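Local coordinates for protein acetylxylan esterase A (Aspergillus awamori, PDB 5X6S) that removes acetyl side groups from the xylan backbone as a secreted serine esterase of carbohydrate esterase family 1, at residues 232-244 / 252-264. Sequence-based numbering, arbitrary orientation.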
# COMPACT_ATOMS: atom_id res chain seq x y z
N GLU A 232 6.25 29.59 -2.54
CA GLU A 232 7.53 29.85 -1.88
C GLU A 232 8.54 30.28 -2.93
O GLU A 232 8.89 29.52 -3.85
CB GLU A 232 8.06 28.60 -1.11
CG GLU A 232 7.08 27.99 -0.10
CD GLU A 232 7.48 26.56 0.39
OE1 GLU A 232 7.93 25.74 -0.43
OE2 GLU A 232 7.30 26.23 1.58
N ALA A 233 9.00 31.51 -2.79
CA ALA A 233 9.99 32.08 -3.68
C ALA A 233 11.35 31.38 -3.47
O ALA A 233 11.69 31.01 -2.34
CB ALA A 233 10.14 33.57 -3.40
N ASN A 234 12.11 31.27 -4.54
CA ASN A 234 13.52 30.83 -4.44
C ASN A 234 13.67 29.55 -3.60
O ASN A 234 14.52 29.45 -2.70
CB ASN A 234 14.41 31.98 -3.89
CG ASN A 234 14.40 33.19 -4.81
OD1 ASN A 234 14.62 33.06 -6.04
ND2 ASN A 234 14.07 34.36 -4.24
N THR A 235 12.78 28.60 -3.86
CA THR A 235 12.68 27.37 -3.09
C THR A 235 12.52 26.21 -4.10
O THR A 235 11.61 26.25 -4.91
CB THR A 235 11.47 27.44 -2.14
OG1 THR A 235 11.61 28.53 -1.21
CG2 THR A 235 11.28 26.12 -1.35
N PRO A 236 13.42 25.20 -4.11
CA PRO A 236 14.55 24.97 -3.18
C PRO A 236 15.79 25.85 -3.39
O PRO A 236 16.70 25.77 -2.58
CB PRO A 236 14.91 23.49 -3.42
CG PRO A 236 14.61 23.34 -4.88
CD PRO A 236 13.36 24.15 -5.14
N GLN A 237 15.83 26.67 -4.44
CA GLN A 237 17.01 27.57 -4.69
C GLN A 237 16.57 28.76 -5.53
O GLN A 237 15.43 28.80 -6.00
CB GLN A 237 18.13 26.83 -5.45
CG GLN A 237 17.86 26.59 -6.94
CD GLN A 237 18.79 25.57 -7.55
OE1 GLN A 237 18.72 24.42 -7.18
NE2 GLN A 237 19.62 25.96 -8.48
N THR A 238 17.51 29.68 -5.79
CA THR A 238 17.25 30.89 -6.57
C THR A 238 16.60 30.54 -7.89
O THR A 238 17.06 29.65 -8.61
CB THR A 238 18.57 31.69 -6.80
OG1 THR A 238 19.11 32.00 -5.51
CG2 THR A 238 18.34 32.96 -7.61
N ASN A 239 15.50 31.24 -8.18
CA ASN A 239 14.78 31.15 -9.43
C ASN A 239 13.96 29.87 -9.60
O ASN A 239 13.37 29.65 -10.65
CB ASN A 239 15.69 31.37 -10.61
CG ASN A 239 16.10 32.84 -10.76
OD1 ASN A 239 15.37 33.75 -10.34
ND2 ASN A 239 17.26 33.07 -11.32
N TYR A 240 13.93 29.05 -8.54
CA TYR A 240 12.96 27.98 -8.47
C TYR A 240 11.80 28.48 -7.59
O TYR A 240 12.02 29.10 -6.56
CB TYR A 240 13.59 26.77 -7.80
CG TYR A 240 14.50 25.93 -8.66
CD1 TYR A 240 15.57 26.48 -9.34
CD2 TYR A 240 14.32 24.55 -8.74
CE1 TYR A 240 16.41 25.70 -10.10
CE2 TYR A 240 15.15 23.75 -9.52
CZ TYR A 240 16.21 24.31 -10.17
OH TYR A 240 17.05 23.50 -10.93
N GLU A 241 10.57 28.14 -7.95
CA GLU A 241 9.44 28.51 -7.08
C GLU A 241 8.58 27.30 -6.77
O GLU A 241 8.16 26.61 -7.69
CB GLU A 241 8.57 29.57 -7.78
CG GLU A 241 7.37 30.07 -6.95
CD GLU A 241 6.39 30.86 -7.83
OE1 GLU A 241 5.82 30.25 -8.80
OE2 GLU A 241 6.21 32.08 -7.60
N THR A 242 8.31 27.08 -5.49
CA THR A 242 7.52 25.93 -5.04
C THR A 242 6.07 26.35 -4.75
O THR A 242 5.84 27.26 -3.98
CB THR A 242 8.14 25.27 -3.79
OG1 THR A 242 9.47 24.81 -4.11
CG2 THR A 242 7.35 24.08 -3.34
N THR A 243 5.12 25.67 -5.38
CA THR A 243 3.70 25.82 -5.08
C THR A 243 3.21 24.51 -4.43
O THR A 243 3.30 23.45 -5.05
CB THR A 243 2.91 26.09 -6.37
OG1 THR A 243 3.40 27.28 -7.00
CG2 THR A 243 1.42 26.23 -6.05
N ILE A 244 2.75 24.59 -3.19
CA ILE A 244 2.10 23.49 -2.50
C ILE A 244 0.56 23.54 -2.63
O ILE A 244 -0.08 24.44 -2.09
CB ILE A 244 2.48 23.50 -1.02
CG1 ILE A 244 4.02 23.47 -0.88
CG2 ILE A 244 1.79 22.35 -0.26
CD1 ILE A 244 4.49 23.55 0.56
N ILE A 252 7.27 22.50 -8.66
CA ILE A 252 8.48 23.32 -8.53
C ILE A 252 8.85 23.76 -9.94
O ILE A 252 9.22 22.95 -10.79
CB ILE A 252 9.64 22.56 -7.80
CG1 ILE A 252 9.16 22.18 -6.42
CG2 ILE A 252 10.91 23.42 -7.74
CD1 ILE A 252 9.69 20.92 -5.88
N PHE A 253 8.65 25.05 -10.23
CA PHE A 253 8.92 25.59 -11.56
C PHE A 253 10.27 26.31 -11.52
O PHE A 253 10.43 27.25 -10.73
CB PHE A 253 7.80 26.55 -12.02
CG PHE A 253 7.76 26.78 -13.51
CD1 PHE A 253 7.50 25.73 -14.39
CD2 PHE A 253 7.89 28.07 -14.03
CE1 PHE A 253 7.39 25.97 -15.75
CE2 PHE A 253 7.82 28.32 -15.41
CZ PHE A 253 7.57 27.26 -16.28
N ALA A 254 11.19 25.86 -12.36
CA ALA A 254 12.58 26.38 -12.41
C ALA A 254 12.76 27.38 -13.58
O ALA A 254 12.94 27.00 -14.73
CB ALA A 254 13.56 25.22 -12.56
N THR A 255 12.70 28.67 -13.26
CA THR A 255 12.88 29.69 -14.28
C THR A 255 14.31 29.74 -14.78
O THR A 255 15.27 29.76 -13.99
CB THR A 255 12.43 31.09 -13.75
OG1 THR A 255 11.05 31.02 -13.39
CG2 THR A 255 12.64 32.18 -14.80
N GLY A 256 14.43 29.72 -16.11
CA GLY A 256 15.70 29.74 -16.82
C GLY A 256 16.36 28.39 -17.03
O GLY A 256 17.46 28.32 -17.56
N VAL A 257 15.68 27.31 -16.60
CA VAL A 257 16.20 25.93 -16.75
C VAL A 257 15.44 25.22 -17.88
O VAL A 257 14.21 25.39 -18.05
CB VAL A 257 16.08 25.14 -15.39
CG1 VAL A 257 16.55 23.68 -15.51
CG2 VAL A 257 16.82 25.86 -14.28
N GLY A 258 16.18 24.49 -18.69
CA GLY A 258 15.62 23.72 -19.77
C GLY A 258 15.40 22.23 -19.44
O GLY A 258 15.01 21.88 -18.32
N HIS A 259 15.64 21.41 -20.44
CA HIS A 259 15.45 19.97 -20.33
C HIS A 259 16.75 19.31 -19.94
O HIS A 259 17.70 19.38 -20.70
CB HIS A 259 14.98 19.41 -21.67
CG HIS A 259 14.30 18.08 -21.56
ND1 HIS A 259 13.06 17.92 -20.98
CD2 HIS A 259 14.71 16.84 -21.92
CE1 HIS A 259 12.72 16.64 -21.01
NE2 HIS A 259 13.70 15.97 -21.58
N THR A 260 16.84 18.68 -18.77
CA THR A 260 15.82 18.59 -17.72
C THR A 260 16.24 19.45 -16.52
O THR A 260 17.35 20.00 -16.47
CB THR A 260 15.73 17.12 -17.18
OG1 THR A 260 17.02 16.71 -16.75
CG2 THR A 260 15.26 16.16 -18.24
N VAL A 261 15.36 19.57 -15.55
CA VAL A 261 15.69 20.12 -14.26
C VAL A 261 16.64 19.09 -13.60
O VAL A 261 16.28 17.91 -13.48
CB VAL A 261 14.46 20.31 -13.36
CG1 VAL A 261 14.87 20.75 -11.95
CG2 VAL A 261 13.45 21.32 -13.96
N PRO A 262 17.83 19.54 -13.19
CA PRO A 262 18.78 18.58 -12.57
C PRO A 262 18.18 17.98 -11.31
O PRO A 262 17.46 18.66 -10.61
CB PRO A 262 19.99 19.45 -12.16
CG PRO A 262 19.68 20.86 -12.58
CD PRO A 262 18.35 20.92 -13.29
N ILE A 263 18.52 16.74 -11.00
CA ILE A 263 18.01 16.07 -9.83
C ILE A 263 18.51 16.78 -8.57
O ILE A 263 19.69 17.09 -8.43
CB ILE A 263 18.53 14.61 -9.78
CG1 ILE A 263 18.01 13.79 -10.94
CG2 ILE A 263 18.17 13.96 -8.45
CD1 ILE A 263 18.72 12.46 -11.11
N HIS A 264 17.60 17.03 -7.63
CA HIS A 264 17.95 17.58 -6.36
C HIS A 264 17.83 16.43 -5.37
O HIS A 264 16.82 16.28 -4.68
CB HIS A 264 17.03 18.75 -5.97
CG HIS A 264 17.24 19.99 -6.78
ND1 HIS A 264 17.20 20.00 -8.16
CD2 HIS A 264 17.52 21.26 -6.41
CE1 HIS A 264 17.44 21.22 -8.60
NE2 HIS A 264 17.63 22.01 -7.55
O HOH W 1 10.00 29.82 -11.15
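Ala254 sets its CB squarely over one face of the Tyr240 ring, 3.6 Å from the ring centroid and 9° off the normal, a CH-pi contact at the heart of the buried side. Near the ring plane, Ile252 CG2 touches Tyr240 CD2 at the edge and also meets Pro236 CD at 3.6 Å. With CG swung beside the backbone N (chi1 -79°), Tyr240 reaches beyond its own pair into the loop after the strand, where OH lies among Val261, Pro262 and His264. The two aromatic rings meet obliquely, planes 55° apart. His264 is gripped at both nitrogens: NE2 donates to Gln237 OE1 (2.7 Å), with that oxygen close to the imidazole plane, while ND1 donates to Pro262 O, which fixes the ring's rotation and is consistent with a doubly protonated imidazole. The same OE1 sits off-centre above the tyrosine face opposite Ala254.

The face bearing Glu241 and Phe253 is looser. Backbone hydrogen bonds join this pair in both directions, but the side chains diverge, Phe253 meeting Tyr210 and Tyr211. At the exposed end, Thr255 N donates to Asn239 O, and a water bridges Phe253 O (2.6 Å) and Thr255 OG1.

The arrangement is an antiparallel beta hairpin near one edge of the alpha/beta-hydrolase sheet, whose following loop carries His259, hydrogen-bonded to Ser119 and Asp202 and probably the histidine of the catalytic triad.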